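Local structure of oxalate oxidase 1 (Hordeum vulgare, 1FI2) at residues D8-D13 and T67-V72. The protein oxidises oxalate with dioxygen to carbon dioxide and hydrogen peroxide as a secreted, manganese-containing homohexamer, and also has superoxide dismutase activity. Sequence-based numbering, arbitrary orientation.
Sequences DFCVAD and TNTLGV
Asn68 meets Cys10 and Ala12 from the second position of a type II beta turn, Thr67 to Leu70, which lies in the loop leading into strand 73-79 of the germin beta-jellyroll; residues 8-13 belong to the irregular N-terminal extension. One direct hydrogen bond joins the two segments: Asn68 ND2 donates to Cys10 O over 3.0 Å. Its N-H...O angle is 149°, and the carbonyl oxygen lies nearly in the amide plane of Asn68, whereas the nitrogen is tilted 30° from the plane of the Cys10 carbonyl. CG of Asn68 stands anti to the backbone N (chi1 -166°), which carries the amide across to residues 8-13, while Asn68 CB rests against the Ala12 methyl, with the two CB atoms 3.8 Å apart. Further along the turn, the contact becomes nonpolar where Thr69 CG2 packs on Cys10 CB at 3.8 Å. The Leu70 methyl CD2 comes within 3.9 Å of the backbone oxygen Asp8 O, a van der Waals contact without a hydrogen bond.

The amide of Asn68 is fixed at both ends: ND2 also bonds to His24 O, while Gln156 donates from NE2 to Asn68 OD1 and accepts from Thr69 N at OE1, so one side chain holds two successive residues of the turn. Cys10 is tied through its disulfide to Cys26, on which Asn68 also packs. The contact is buried within the hexamer, away from the manganese: Asp8 OD1 bonds to the hydroxyls of Ser111 and Ser114 of a second subunit, and OD2 forms a salt bridge with Arg92 of a third.

Asn68 O, between the two segments, receives two donors. Thr69 OG1 reaches back to it at 2.6 Å, and a water, itself accepting from Cys10 N, donates to Asn68 O at 2.9 Å.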
loop_
_atom_site.group_PDB
_atom_site.type_symbol
_atom_site.label_atom_id
_atom_site.label_comp_id
_atom_site.label_asym_id
_atom_site.label_seq_id
_atom_site.Cartn_x
_atom_site.Cartn_y
_atom_site.Cartn_z
ATOM N N ASP A 8 9.338 -8.718 -12.658
ATOM C CA ASP A 8 8.501 -8.606 -13.849
ATOM C C ASP A 8 7.325 -9.572 -13.831
ATOM O O ASP A 8 6.193 -9.193 -14.165
ATOM C CB ASP A 8 9.328 -8.824 -15.117
ATOM C CG ASP A 8 10.393 -7.789 -15.397
ATOM O OD1 ASP A 8 11.228 -8.057 -16.295
ATOM O OD2 ASP A 8 10.439 -6.710 -14.774
ATOM N N PHE A 9 7.610 -10.874 -13.727
ATOM C CA PHE A 9 6.600 -11.917 -13.865
ATOM C C PHE A 9 6.679 -12.956 -12.748
ATOM O O PHE A 9 7.754 -13.201 -12.204
ATOM C CB PHE A 9 6.761 -12.648 -15.209
ATOM C CG PHE A 9 7.095 -11.831 -16.421
ATOM C CD1 PHE A 9 8.369 -11.860 -16.966
ATOM C CD2 PHE A 9 6.155 -10.988 -16.998
ATOM C CE1 PHE A 9 8.688 -11.094 -18.072
ATOM C CE2 PHE A 9 6.464 -10.215 -18.102
ATOM C CZ PHE A 9 7.733 -10.272 -18.640
ATOM N N CYS A 10 5.555 -13.559 -12.375
ATOM C CA CYS A 10 5.532 -14.580 -11.319
ATOM C C CYS A 10 4.281 -15.432 -11.513
ATOM O O CYS A 10 3.279 -15.249 -10.819
ATOM C CB CYS A 10 5.538 -13.881 -9.964
ATOM S SG CYS A 10 6.419 -14.663 -8.601
ATOM N N VAL A 11 4.296 -16.274 -12.548
ATOM C CA VAL A 11 3.117 -17.077 -12.871
ATOM C C VAL A 11 2.769 -17.997 -11.709
ATOM O O VAL A 11 3.624 -18.724 -11.216
ATOM C CB VAL A 11 3.314 -17.887 -14.161
ATOM C CG1 VAL A 11 2.019 -18.552 -14.612
ATOM C CG2 VAL A 11 3.854 -16.993 -15.272
ATOM N N ALA A 12 1.498 -17.996 -11.319
ATOM C CA ALA A 12 1.050 -18.799 -10.195
ATOM C C ALA A 12 1.243 -20.298 -10.383
ATOM O O ALA A 12 0.913 -20.858 -11.434
ATOM C CB ALA A 12 -0.436 -18.534 -9.937
ATOM N N ASP A 13 1.771 -20.944 -9.352
ATOM C CA ASP A 13 1.936 -22.400 -9.357
ATOM C C ASP A 13 0.662 -22.906 -8.669
ATOM O O ASP A 13 0.517 -22.709 -7.464
ATOM C CB ASP A 13 3.190 -22.845 -8.631
ATOM C CG ASP A 13 3.347 -24.345 -8.483
ATOM O OD1 ASP A 13 4.357 -24.773 -7.884
ATOM O OD2 ASP A 13 2.470 -25.105 -8.939
ATOM N N THR A 67 -1.701 -13.607 -14.100
ATOM C CA THR A 67 -2.090 -12.407 -13.383
ATOM C C THR A 67 -1.478 -12.338 -11.986
ATOM O O THR A 67 -1.471 -11.260 -11.378
ATOM C CB THR A 67 -3.619 -12.275 -13.217
ATOM O OG1 THR A 67 -4.135 -13.375 -12.455
ATOM C CG2 THR A 67 -4.308 -12.248 -14.572
ATOM N N ASN A 68 -0.991 -13.454 -11.458
ATOM C CA ASN A 68 -0.406 -13.471 -10.117
ATOM C C ASN A 68 0.592 -12.343 -9.940
ATOM O O ASN A 68 1.494 -12.125 -10.750
ATOM C CB ASN A 68 0.264 -14.824 -9.873
ATOM C CG ASN A 68 0.622 -15.100 -8.432
ATOM O OD1 ASN A 68 -0.147 -14.834 -7.509
ATOM N ND2 ASN A 68 1.813 -15.653 -8.217
ATOM N N THR A 69 0.470 -11.593 -8.858
ATOM C CA THR A 69 1.247 -10.459 -8.432
ATOM C C THR A 69 1.024 -9.169 -9.225
ATOM O O THR A 69 1.526 -8.118 -8.797
ATOM C CB THR A 69 2.783 -10.649 -8.382
ATOM O OG1 THR A 69 3.317 -10.642 -9.717
ATOM C CG2 THR A 69 3.208 -11.904 -7.647
ATOM N N LEU A 70 0.273 -9.184 -10.317
ATOM C CA LEU A 70 0.110 -8.026 -11.177
ATOM C C LEU A 70 -1.022 -7.090 -10.803
ATOM O O LEU A 70 -1.149 -6.001 -11.369
ATOM C CB LEU A 70 -0.024 -8.482 -12.638
ATOM C CG LEU A 70 1.132 -9.328 -13.188
ATOM C CD1 LEU A 70 0.901 -9.606 -14.667
ATOM C CD2 LEU A 70 2.481 -8.656 -12.969
ATOM N N GLY A 71 -1.835 -7.476 -9.829
ATOM C CA GLY A 71 -2.900 -6.674 -9.294
ATOM C C GLY A 71 -4.136 -6.540 -10.143
ATOM O O GLY A 71 -4.848 -5.563 -9.941
ATOM N N VAL A 72 -4.428 -7.396 -11.105
ATOM C CA VAL A 72 -5.585 -7.269 -11.971
ATOM C C VAL A 72 -6.167 -8.639 -12.337
ATOM O O VAL A 72 -5.542 -9.681 -12.156
ATOM C CB VAL A 72 -5.289 -6.557 -13.308
ATOM C CG1 VAL A 72 -5.039 -5.063 -13.180
ATOM C CG2 VAL A 72 -4.099 -7.226 -13.995
HETATM O O HOH W 1 2.789 -13.020 -13.236
#